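Local atomic coordinates of 5-formaminoimidazole-4-carboxamide-1-(Beta)-D-ribofuranosyl 5'-monophosphate synthetase (PDB entry 2PBZ), a protein that probably acts as an ATP-dependent, magnesium- or manganese-requiring ligase forming a carbon-nitrogen bond in purine (IMP) biosynthesis. Residues G110-V114 with F260-G264; E126-I132 with E145-E150; I166-L171 with A255-K261. All blocks are in the same frame, centred on the assembly; numbering follows the deposited sequence.

Interaction 1. Residues G110-V114 with F260-G264; sequences GIPRV and FKAIG
Arg113 and Ala262 form a single beta bridge, through which the loop after helix 99-109 docks on strand 261-266, an outermost strand of the five-stranded antiparallel sheet in the ATP-grasp part of the chain. Helix 99-109 ends in a Schellman motif at Gly110. From there the loop runs across the strand, the two directions lying 70° apart, and the pairing goes no further than this one bridge.

Two backbone hydrogen bonds make the bridge, and Ala262 supplies one group to each. Its O accepts Val114 N at 2.9 Å, and its N donates to Pro112 O at a modelled 2.5 Å, a short distance whose exact value is doubtful. Arg113 CA adds a CA-H...O contact of 3.3 Å to Ala262 O.

The apolar contacts lie around this grip. Ile111 CG2 meets Ala262 CB at 3.8 Å, and both side chains also touch Leu106 of helix 99-109 and Phe254 of the neighbouring strand. Val114 has CG1 anti to its carbonyl carbon, which brings that methyl 3.7 Å from Lys261 CB and also against CG2 of Ile263. Ile263 lines the ATP pocket; it and Gly264 both face His253 in a classic beta bulge. Pro112 rests its CB on Phe260 O at 3.6 Å.

The Arg113 side chain leads away from the strand and, bent at chi3 (108°), curls back over its own loop. There NH1 donates to Ile111 O at 2.8 Å, with the oxygen in the guanidinium plane and the donor nearly along the C=O axis (167°).

Interaction 2. Residues E126-I132 with E145-E150; sequences ELYFVRI and EGSELE. With ATP (adenosine-5'-triphosphate), chain D.
A small antiparallel sheet roofs the adenine of ATP, and here its central strand 128-131 pairs with the outer strand 147-148. Tyr128 and Glu148 are the hydrogen-bonded pair: Tyr128 N donates to Glu148 O at 2.9 Å, while the return bond is weak. Phe129 and Ser147 follow as a non-hydrogen-bonded pair, and Val130 N reaches Gly146 O at 2.9 Å.

Phe129 packs on the adenine. With CG anti to its backbone N (chi1 -168°), it lays one ring face over the purine, CE2 lying 3.4 Å from ATP C8 and CD2 equally close to N7. At the far end of the ring, CZ packs on Glu145 CB at 3.3 Å. The Glu145 chain bends at chi2 and carries its carboxylate on toward the phosphates: OE1 takes a weak bond from Ile132 N, and OE2 stands 2.8 Å from ATP O3A, a bridging oxygen with no proton to offer, so the approach is not a hydrogen bond. Arg131 lies alongside Glu145, but its guanidinium forms a salt bridge with Glu163. The glycine-rich connection between the strands is not modelled, consistent with the flexible glycine-rich loop that covers the nucleotide phosphates in many ATP-grasp enzymes.

Interaction 3. Residues I166-L171 with A255-K261; sequences IPGVYL and AYDGSFK. With ATP (adenosine-5'-triphosphate), chain D.
Ala255 and the ribose of ATP lie on opposite faces of the Tyr170 ring. On the protein side Ala255 CB approaches Tyr170 CE2 to 3.4 Å, and Ala255 CA makes a CH-pi contact, 4.1 Å from the ring centroid and 20° off its normal. On the other side ATP C2' sits over the ring centre and C3' lies 3.5 Å from Tyr170 CG. Tyr170 reaches this position with CG anti to its carbonyl carbon (chi1 -80°).

Further out, Leu171 CD1 touches the edge of the Phe260 ring, 4.1 Å from CE2, and also packs on Tyr256 CB. Val169 runs side by side with Tyr256, its CG1 3.7 Å from Tyr256 CB and near the ring plane. Val193 and Val212 of the second subunit pack on Val169 and Tyr256, respectively, which places this flank at the interface between subunits.

Tyr170 and Ala255 are a non-hydrogen-bonded antiparallel pair that joins strand 170-178 to strand 249-255 in the ATP-grasp sheet. Beyond Ala255 the chain turns back in a beta hairpin, closed by mutual backbone bonds between Ala255 and Lys261. Where the pairing frays, Tyr256 N donates to Val169 O at 3.0 Å, almost straight (170°), and only weakly to Gly168 O.

Ile166 CG2 also packs on Ala255 CB, and the Asp257 side chain crosses that of Ile166 at about a right angle, OD2 against CG2. At the polar edge the Tyr170 hydroxyl donates to Ile166 O at 2.7 Å, the acceptor lying in the plane of the ring, which ties the aromatic group to its own segment. Ile166 N in turn donates to ATP N1 at 2.8 Å, and Arg164 O is a further hydrogen-bond partner of the nucleotide.

The bound ATP relates all three contacts. Interactions 2 and 3 do not touch, their nearest atoms being about 6 Å apart, yet both reach the nucleotide: Phe129 lies against the adenine, while Tyr170, on strand 170-178, lies against the ribose and Ile166, in the loop before that strand, bonds to N1. Interaction 1 shares Phe260 and Lys261 with interaction 3, its centre about 10 Å away, and packs against it through Val114 CG1 and Ile166 CD1 (3.7 Å) and through Ile263 CD1 and Tyr170 CD2 (3.8 Å). Ile263 also contacts ATP and, through its O, meets Arg131 NH2 of interaction 2. Along the chain, interaction 2 is nested within the loop that interaction 1 closes.

Interaction 1. Residues G110-V114 with F260-G264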
loop_
_atom_site.group_PDB
_atom_site.type_symbol
_atom_site.label_atom_id
_atom_site.label_comp_id
_atom_site.label_asym_id
_atom_site.label_seq_id
_atom_site.Cartn_x
_atom_site.Cartn_y
_atom_site.Cartn_z
ATOM N N GLY A 110 -4.551 -11.984 -28.626
ATOM C CA GLY A 110 -3.239 -11.542 -29.070
ATOM C C GLY A 110 -2.321 -11.145 -27.930
ATOM O O GLY A 110 -1.289 -10.520 -28.148
ATOM N N ILE A 111 -2.690 -11.521 -26.713
ATOM C CA ILE A 111 -1.895 -11.191 -25.537
ATOM C C ILE A 111 -0.702 -12.135 -25.392
ATOM O O ILE A 111 -0.844 -13.356 -25.474
ATOM C CB ILE A 111 -2.773 -11.246 -24.265
ATOM C CG1 ILE A 111 -3.968 -10.307 -24.443
ATOM C CG2 ILE A 111 -1.962 -10.831 -23.031
ATOM C CD1 ILE A 111 -5.017 -10.434 -23.370
ATOM N N PRO A 112 0.497 -11.570 -25.185
ATOM C CA PRO A 112 1.707 -12.381 -25.030
ATOM C C PRO A 112 1.609 -13.229 -23.777
ATOM O O PRO A 112 1.258 -12.721 -22.723
ATOM C CB PRO A 112 2.819 -11.335 -24.913
ATOM C CG PRO A 112 2.251 -10.132 -25.660
ATOM C CD PRO A 112 0.818 -10.131 -25.170
ATOM N N ARG A 113 1.910 -14.520 -23.878
ATOM C CA ARG A 113 1.853 -15.355 -22.694
ATOM C C ARG A 113 3.215 -15.978 -22.387
ATOM O O ARG A 113 4.095 -16.024 -23.243
ATOM C CB ARG A 113 0.772 -16.430 -22.865
ATOM C CG ARG A 113 1.173 -17.667 -23.647
ATOM C CD ARG A 113 -0.076 -18.497 -24.027
ATOM N NE ARG A 113 -0.375 -18.406 -25.460
ATOM C CZ ARG A 113 -0.592 -17.261 -26.111
ATOM N NH1 ARG A 113 -0.549 -16.102 -25.453
ATOM N NH2 ARG A 113 -0.826 -17.267 -27.425
ATOM N N VAL A 114 3.415 -16.414 -21.151
ATOM C CA VAL A 114 4.679 -17.047 -20.814
ATOM C C VAL A 114 4.734 -18.312 -21.645
ATOM O O VAL A 114 3.724 -18.998 -21.802
ATOM C CB VAL A 114 4.759 -17.437 -19.340
ATOM C CG1 VAL A 114 4.781 -16.188 -18.497
ATOM C CG2 VAL A 114 3.572 -18.312 -18.966
ATOM N N PHE A 260 6.030 -7.569 -20.390
ATOM C CA PHE A 260 4.735 -8.269 -20.227
ATOM C C PHE A 260 4.492 -9.623 -20.903
ATOM O O PHE A 260 4.484 -9.741 -22.130
ATOM C CB PHE A 260 3.569 -7.354 -20.645
ATOM C CG PHE A 260 3.219 -6.306 -19.627
ATOM C CD1 PHE A 260 2.888 -5.010 -20.021
ATOM C CD2 PHE A 260 3.239 -6.607 -18.264
ATOM C CE1 PHE A 260 2.588 -4.034 -19.075
ATOM C CE2 PHE A 260 2.936 -5.633 -17.304
ATOM C CZ PHE A 260 2.611 -4.343 -17.714
ATOM N N LYS A 261 4.244 -10.628 -20.071
ATOM C CA LYS A 261 3.939 -11.982 -20.515
ATOM C C LYS A 261 2.749 -12.367 -19.637
ATOM O O LYS A 261 2.823 -12.253 -18.412
ATOM C CB LYS A 261 5.092 -12.939 -20.206
ATOM C CG LYS A 261 6.486 -12.445 -20.581
ATOM C CD LYS A 261 6.796 -12.656 -22.049
ATOM C CE LYS A 261 8.241 -12.306 -22.336
ATOM N NZ LYS A 261 8.565 -12.501 -23.778
ATOM N N ALA A 262 1.651 -12.806 -20.240
ATOM C CA ALA A 262 0.481 -13.204 -19.462
ATOM C C ALA A 262 0.700 -14.589 -18.848
ATOM O O ALA A 262 1.243 -15.492 -19.493
ATOM C CB ALA A 262 -0.763 -13.201 -20.340
ATOM N N ILE A 263 0.294 -14.744 -17.593
ATOM C CA ILE A 263 0.448 -16.014 -16.904
ATOM C C ILE A 263 -0.921 -16.575 -16.554
ATOM O O ILE A 263 -1.048 -17.753 -16.238
ATOM C CB ILE A 263 1.265 -15.873 -15.595
ATOM C CG1 ILE A 263 0.602 -14.855 -14.667
ATOM C CG2 ILE A 263 2.690 -15.477 -15.913
ATOM C CD1 ILE A 263 1.071 -14.948 -13.219
ATOM N N GLY A 264 -1.939 -15.723 -16.605
ATOM C CA GLY A 264 -3.284 -16.166 -16.298
ATOM C C GLY A 264 -4.349 -15.089 -16.322
ATOM O O GLY A 264 -4.104 -13.964 -16.746
#

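Interaction 2. Residues E126-I132 with E145-E150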
loop_
_atom_site.group_PDB
_atom_site.type_symbol
_atom_site.label_atom_id
_atom_site.label_comp_id
_atom_site.label_asym_id
_atom_site.label_seq_id
_atom_site.Cartn_x
_atom_site.Cartn_y
_atom_site.Cartn_z
ATOM N N GLU A 126 19.047 -23.409 -14.815
ATOM C CA GLU A 126 17.942 -23.049 -15.688
ATOM C C GLU A 126 16.737 -23.596 -14.933
ATOM O O GLU A 126 16.319 -24.741 -15.151
ATOM C CB GLU A 126 18.054 -23.739 -17.045
ATOM C CG GLU A 126 17.002 -23.277 -18.042
ATOM C CD GLU A 126 17.236 -21.857 -18.526
ATOM O OE1 GLU A 126 17.438 -20.962 -17.664
ATOM O OE2 GLU A 126 17.224 -21.635 -19.761
ATOM N N LEU A 127 16.213 -22.798 -14.006
ATOM C CA LEU A 127 15.047 -23.215 -13.240
ATOM C C LEU A 127 13.766 -22.926 -14.003
ATOM O O LEU A 127 13.739 -22.096 -14.917
ATOM C CB LEU A 127 15.019 -22.514 -11.882
ATOM C CG LEU A 127 15.787 -21.196 -11.764
ATOM C CD1 LEU A 127 15.306 -20.189 -12.817
ATOM C CD2 LEU A 127 15.609 -20.653 -10.352
ATOM N N TYR A 128 12.707 -23.630 -13.627
ATOM C CA TYR A 128 11.417 -23.457 -14.277
ATOM C C TYR A 128 10.288 -23.439 -13.250
ATOM O O TYR A 128 10.457 -23.889 -12.119
ATOM C CB TYR A 128 11.185 -24.583 -15.287
ATOM C CG TYR A 128 12.197 -24.610 -16.402
ATOM C CD1 TYR A 128 13.391 -25.316 -16.283
ATOM C CD2 TYR A 128 11.953 -23.937 -17.593
ATOM C CE1 TYR A 128 14.313 -25.348 -17.344
ATOM C CE2 TYR A 128 12.868 -23.965 -18.645
ATOM C CZ TYR A 128 14.033 -24.669 -18.516
ATOM O OH TYR A 128 14.900 -24.715 -19.574
ATOM N N PHE A 129 9.141 -22.910 -13.658
ATOM C CA PHE A 129 7.977 -22.840 -12.793
ATOM C C PHE A 129 7.017 -23.948 -13.223
ATOM O O PHE A 129 6.819 -24.164 -14.412
ATOM C CB PHE A 129 7.294 -21.472 -12.942
ATOM C CG PHE A 129 6.244 -21.192 -11.891
ATOM C CD1 PHE A 129 6.611 -20.908 -10.569
ATOM C CD2 PHE A 129 4.885 -21.231 -12.220
ATOM C CE1 PHE A 129 5.640 -20.671 -9.588
ATOM C CE2 PHE A 129 3.898 -20.996 -11.248
ATOM C CZ PHE A 129 4.279 -20.716 -9.927
ATOM N N VAL A 130 6.445 -24.655 -12.254
ATOM C CA VAL A 130 5.478 -25.719 -12.528
ATOM C C VAL A 130 4.113 -25.226 -12.033
ATOM O O VAL A 130 3.934 -25.010 -10.833
ATOM C CB VAL A 130 5.839 -27.012 -11.767
ATOM C CG1 VAL A 130 4.853 -28.111 -12.119
ATOM C CG2 VAL A 130 7.257 -27.431 -12.089
ATOM N N ARG A 131 3.163 -25.040 -12.945
ATOM C CA ARG A 131 1.839 -24.549 -12.574
ATOM C C ARG A 131 0.842 -25.658 -12.277
ATOM O O ARG A 131 1.048 -26.795 -12.682
ATOM C CB ARG A 131 1.284 -23.646 -13.680
ATOM C CG ARG A 131 0.050 -22.862 -13.260
ATOM C CD ARG A 131 0.391 -21.423 -12.898
ATOM N NE ARG A 131 0.795 -20.684 -14.084
ATOM C CZ ARG A 131 0.026 -20.539 -15.165
ATOM N NH1 ARG A 131 -1.187 -21.088 -15.192
ATOM N NH2 ARG A 131 0.472 -19.849 -16.226
ATOM N N ILE A 132 -0.235 -25.305 -11.570
ATOM C CA ILE A 132 -1.315 -26.231 -11.169
ATOM C C ILE A 132 -0.790 -27.553 -10.615
ATOM O O ILE A 132 -0.069 -27.579 -9.608
ATOM C CB ILE A 132 -2.284 -26.549 -12.342
ATOM C CG1 ILE A 132 -3.120 -25.310 -12.693
ATOM C CG2 ILE A 132 -3.210 -27.716 -11.967
ATOM C CD1 ILE A 132 -4.317 -25.613 -13.592
ATOM N N GLU A 145 2.054 -24.904 -6.658
ATOM C CA GLU A 145 2.970 -24.534 -7.733
ATOM C C GLU A 145 4.343 -25.117 -7.393
ATOM O O GLU A 145 4.454 -26.307 -7.111
ATOM C CB GLU A 145 3.071 -23.004 -7.879
ATOM C CG GLU A 145 1.793 -22.239 -7.520
ATOM C CD GLU A 145 0.738 -22.231 -8.611
ATOM O OE1 GLU A 145 0.536 -23.271 -9.281
ATOM O OE2 GLU A 145 0.093 -21.171 -8.785
ATOM N N GLY A 146 5.382 -24.293 -7.403
ATOM C CA GLY A 146 6.709 -24.802 -7.104
ATOM C C GLY A 146 7.648 -24.683 -8.295
ATOM O O GLY A 146 7.208 -24.806 -9.450
ATOM N N SER A 147 8.935 -24.436 -8.031
ATOM C CA SER A 147 9.923 -24.294 -9.107
ATOM C C SER A 147 11.138 -25.203 -8.899
ATOM O O SER A 147 11.719 -25.231 -7.808
ATOM C CB SER A 147 10.385 -22.831 -9.220
ATOM O OG SER A 147 10.984 -22.361 -8.020
ATOM N N GLU A 148 11.510 -25.943 -9.947
ATOM C CA GLU A 148 12.645 -26.876 -9.900
ATOM C C GLU A 148 13.796 -26.437 -10.820
ATOM O O GLU A 148 13.639 -25.534 -11.652
ATOM C CB GLU A 148 12.175 -28.308 -10.261
ATOM C CG GLU A 148 13.206 -29.438 -9.978
ATOM C CD GLU A 148 12.597 -30.866 -9.932
ATOM O OE1 GLU A 148 11.775 -31.160 -9.019
ATOM O OE2 GLU A 148 12.951 -31.703 -10.807
ATOM N N LEU A 149 14.947 -27.089 -10.662
ATOM C CA LEU A 149 16.153 -26.773 -11.436
ATOM C C LEU A 149 16.397 -27.783 -12.572
ATOM O O LEU A 149 15.450 -28.299 -13.183
ATOM C CB LEU A 149 17.368 -26.762 -10.487
ATOM C CG LEU A 149 17.101 -26.196 -9.078
ATOM C CD1 LEU A 149 17.966 -26.913 -8.029
ATOM C CD2 LEU A 149 17.352 -24.689 -9.075
ATOM N N GLU A 150 17.679 -28.065 -12.829
ATOM C CA GLU A 150 18.086 -29.008 -13.880
ATOM C C GLU A 150 17.263 -30.315 -13.845
ATOM O O GLU A 150 16.373 -30.497 -14.680
ATOM C CB GLU A 150 19.594 -29.323 -13.773
ATOM C CG GLU A 150 20.007 -30.309 -12.671
ATOM C CD GLU A 150 20.119 -29.663 -11.292
ATOM O OE1 GLU A 150 21.099 -28.904 -11.084
ATOM O OE2 GLU A 150 19.238 -29.916 -10.427
HETATM P PG ATP D . -4.274 -20.879 -8.616
HETATM O O1G ATP D . -4.418 -21.265 -10.083
HETATM O O2G ATP D . -4.566 -22.221 -7.689
HETATM O O3G ATP D . -5.347 -19.701 -8.229
HETATM P PB ATP D . -2.428 -19.001 -9.244
HETATM O O1B ATP D . -2.532 -19.336 -10.685
HETATM O O2B ATP D . -3.463 -17.806 -8.869
HETATM O O3B ATP D . -2.754 -20.329 -8.341
HETATM P PA ATP D . -0.246 -17.265 -9.578
HETATM O O1A ATP D . -1.025 -16.025 -9.356
HETATM O O2A ATP D . -0.072 -17.540 -11.151
HETATM O O3A ATP D . -0.918 -18.589 -8.840
HETATM O "O5'" ATP D . 1.184 -17.194 -8.840
HETATM C "C5'" ATP D . 1.922 -16.076 -9.231
HETATM C "C4'" ATP D . 3.193 -16.167 -8.398
HETATM O "O4'" ATP D . 3.946 -17.395 -8.673
HETATM C "C3'" ATP D . 4.122 -14.974 -8.623
HETATM O "O3'" ATP D . 4.281 -14.278 -7.413
HETATM C "C2'" ATP D . 5.433 -15.537 -9.124
HETATM O "O2'" ATP D . 6.492 -15.223 -8.199
HETATM C "C1'" ATP D . 5.220 -17.055 -9.271
HETATM N N9 ATP D . 5.249 -17.367 -10.719
HETATM C C8 ATP D . 4.173 -17.597 -11.553
HETATM N N7 ATP D . 4.573 -17.838 -12.757
HETATM C C5 ATP D . 5.930 -17.772 -12.793
HETATM C C6 ATP D . 6.928 -17.950 -13.803
HETATM N N6 ATP D . 6.541 -18.253 -15.112
HETATM N N1 ATP D . 8.254 -17.802 -13.457
HETATM C C2 ATP D . 8.638 -17.510 -12.199
HETATM N N3 ATP D . 7.725 -17.345 -11.228
HETATM C C4 ATP D . 6.388 -17.476 -11.479
#

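Interaction 3. Residues I166-L171 with A255-K261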
loop_
_atom_site.group_PDB
_atom_site.type_symbol
_atom_site.label_atom_id
_atom_site.label_comp_id
_atom_site.label_asym_id
_atom_site.label_seq_id
_atom_site.Cartn_x
_atom_site.Cartn_y
_atom_site.Cartn_z
ATOM N N ILE A 166 10.536 -16.664 -14.660
ATOM C CA ILE A 166 10.697 -15.240 -14.922
ATOM C C ILE A 166 10.725 -14.457 -13.618
ATOM O O ILE A 166 9.752 -14.465 -12.861
ATOM C CB ILE A 166 9.553 -14.689 -15.797
ATOM C CG1 ILE A 166 9.496 -15.446 -17.131
ATOM C CG2 ILE A 166 9.762 -13.209 -16.037
ATOM C CD1 ILE A 166 8.245 -15.145 -17.953
ATOM N N PRO A 167 11.848 -13.780 -13.324
ATOM C CA PRO A 167 11.911 -13.008 -12.078
ATOM C C PRO A 167 11.518 -11.576 -12.395
ATOM O O PRO A 167 11.913 -11.053 -13.434
ATOM C CB PRO A 167 13.382 -13.117 -11.669
ATOM C CG PRO A 167 13.979 -14.183 -12.650
ATOM C CD PRO A 167 13.190 -13.941 -13.892
ATOM N N GLY A 168 10.710 -10.939 -11.558
ATOM C CA GLY A 168 10.392 -9.560 -11.876
ATOM C C GLY A 168 8.963 -9.107 -11.728
ATOM O O GLY A 168 8.203 -9.108 -12.686
ATOM N N VAL A 169 8.617 -8.691 -10.520
ATOM C CA VAL A 169 7.293 -8.204 -10.196
ATOM C C VAL A 169 6.120 -8.787 -10.981
ATOM O O VAL A 169 6.044 -8.731 -12.224
ATOM C CB VAL A 169 7.225 -6.659 -10.286
ATOM C CG1 VAL A 169 7.414 -6.197 -11.702
ATOM C CG2 VAL A 169 5.889 -6.182 -9.735
ATOM N N TYR A 170 5.191 -9.346 -10.216
ATOM C CA TYR A 170 3.988 -9.932 -10.762
ATOM C C TYR A 170 2.838 -8.988 -10.479
ATOM O O TYR A 170 2.534 -8.662 -9.331
ATOM C CB TYR A 170 3.767 -11.323 -10.167
ATOM C CG TYR A 170 4.646 -12.322 -10.871
ATOM C CD1 TYR A 170 6.032 -12.291 -10.711
ATOM C CD2 TYR A 170 4.113 -13.204 -11.815
ATOM C CE1 TYR A 170 6.866 -13.101 -11.479
ATOM C CE2 TYR A 170 4.941 -14.014 -12.589
ATOM C CZ TYR A 170 6.315 -13.956 -12.423
ATOM O OH TYR A 170 7.132 -14.719 -13.222
ATOM N N LEU A 171 2.225 -8.539 -11.567
ATOM C CA LEU A 171 1.139 -7.584 -11.518
ATOM C C LEU A 171 -0.202 -8.170 -11.888
ATOM O O LEU A 171 -0.335 -8.910 -12.854
ATOM C CB LEU A 171 1.480 -6.428 -12.451
ATOM C CG LEU A 171 2.838 -5.801 -12.116
ATOM C CD1 LEU A 171 3.301 -4.945 -13.295
ATOM C CD2 LEU A 171 2.732 -4.978 -10.830
ATOM N N ALA A 255 3.610 -11.085 -15.761
ATOM C CA ALA A 255 4.948 -11.193 -15.224
ATOM C C ALA A 255 5.654 -10.066 -15.961
ATOM O O ALA A 255 5.722 -10.086 -17.193
ATOM C CB ALA A 255 5.561 -12.528 -15.593
ATOM N N TYR A 256 6.146 -9.064 -15.241
ATOM C CA TYR A 256 6.826 -7.979 -15.929
ATOM C C TYR A 256 8.337 -8.220 -15.974
ATOM O O TYR A 256 9.034 -8.142 -14.957
ATOM C CB TYR A 256 6.512 -6.634 -15.280
ATOM C CG TYR A 256 6.895 -5.479 -16.166
ATOM C CD1 TYR A 256 6.327 -5.329 -17.427
ATOM C CD2 TYR A 256 7.855 -4.562 -15.768
ATOM C CE1 TYR A 256 6.709 -4.295 -18.279
ATOM C CE2 TYR A 256 8.249 -3.516 -16.617
ATOM C CZ TYR A 256 7.668 -3.391 -17.877
ATOM O OH TYR A 256 8.053 -2.375 -18.727
ATOM N N ASP A 257 8.808 -8.531 -17.178
ATOM C CA ASP A 257 10.214 -8.832 -17.504
ATOM C C ASP A 257 10.789 -7.481 -17.839
ATOM O O ASP A 257 11.948 -7.183 -17.617
ATOM C CB ASP A 257 10.253 -9.668 -18.796
ATOM C CG ASP A 257 11.095 -10.913 -18.683
ATOM O OD1 ASP A 257 11.242 -11.600 -19.723
ATOM O OD2 ASP A 257 11.593 -11.211 -17.578
ATOM N N GLY A 258 9.898 -6.684 -18.404
ATOM C CA GLY A 258 10.204 -5.361 -18.887
ATOM C C GLY A 258 9.510 -5.445 -20.225
ATOM O O GLY A 258 9.696 -4.592 -21.088
ATOM N N SER A 259 8.700 -6.499 -20.389
ATOM C CA SER A 259 7.979 -6.726 -21.641
ATOM C C SER A 259 6.668 -7.520 -21.562
ATOM O O SER A 259 6.263 -8.111 -22.576
ATOM C CB SER A 259 8.877 -7.444 -22.645
ATOM O OG SER A 259 9.006 -8.808 -22.293
ATOM N N PHE A 260 6.030 -7.569 -20.390
ATOM C CA PHE A 260 4.735 -8.269 -20.227
ATOM C C PHE A 260 4.492 -9.623 -20.903
ATOM O O PHE A 260 4.484 -9.741 -22.130
ATOM C CB PHE A 260 3.569 -7.354 -20.645
ATOM C CG PHE A 260 3.219 -6.306 -19.627
ATOM C CD1 PHE A 260 2.888 -5.010 -20.021
ATOM C CD2 PHE A 260 3.239 -6.607 -18.264
ATOM C CE1 PHE A 260 2.588 -4.034 -19.075
ATOM C CE2 PHE A 260 2.936 -5.633 -17.304
ATOM C CZ PHE A 260 2.611 -4.343 -17.714
ATOM N N LYS A 261 4.244 -10.628 -20.071
ATOM C CA LYS A 261 3.939 -11.982 -20.515
ATOM C C LYS A 261 2.749 -12.367 -19.637
ATOM O O LYS A 261 2.823 -12.253 -18.412
ATOM C CB LYS A 261 5.092 -12.939 -20.206
ATOM C CG LYS A 261 6.486 -12.445 -20.581
ATOM C CD LYS A 261 6.796 -12.656 -22.049
ATOM C CE LYS A 261 8.241 -12.306 -22.336
ATOM N NZ LYS A 261 8.565 -12.501 -23.778
HETATM P PG ATP D . -4.274 -20.879 -8.616
HETATM O O1G ATP D . -4.418 -21.265 -10.083
HETATM O O2G ATP D . -4.566 -22.221 -7.689
HETATM O O3G ATP D . -5.347 -19.701 -8.229
HETATM P PB ATP D . -2.428 -19.001 -9.244
HETATM O O1B ATP D . -2.532 -19.336 -10.685
HETATM O O2B ATP D . -3.463 -17.806 -8.869
HETATM O O3B ATP D . -2.754 -20.329 -8.341
HETATM P PA ATP D . -0.246 -17.265 -9.578
HETATM O O1A ATP D . -1.025 -16.025 -9.356
HETATM O O2A ATP D . -0.072 -17.540 -11.151
HETATM O O3A ATP D . -0.918 -18.589 -8.840
HETATM O "O5'" ATP D . 1.184 -17.194 -8.840
HETATM C "C5'" ATP D . 1.922 -16.076 -9.231
HETATM C "C4'" ATP D . 3.193 -16.167 -8.398
HETATM O "O4'" ATP D . 3.946 -17.395 -8.673
HETATM C "C3'" ATP D . 4.122 -14.974 -8.623
HETATM O "O3'" ATP D . 4.281 -14.278 -7.413
HETATM C "C2'" ATP D . 5.433 -15.537 -9.124
HETATM O "O2'" ATP D . 6.492 -15.223 -8.199
HETATM C "C1'" ATP D . 5.220 -17.055 -9.271
HETATM N N9 ATP D . 5.249 -17.367 -10.719
HETATM C C8 ATP D . 4.173 -17.597 -11.553
HETATM N N7 ATP D . 4.573 -17.838 -12.757
HETATM C C5 ATP D . 5.930 -17.772 -12.793
HETATM C C6 ATP D . 6.928 -17.950 -13.803
HETATM N N6 ATP D . 6.541 -18.253 -15.112
HETATM N N1 ATP D . 8.254 -17.802 -13.457
HETATM C C2 ATP D . 8.638 -17.510 -12.199
HETATM N N3 ATP D . 7.725 -17.345 -11.228
HETATM C C4 ATP D . 6.388 -17.476 -11.479
#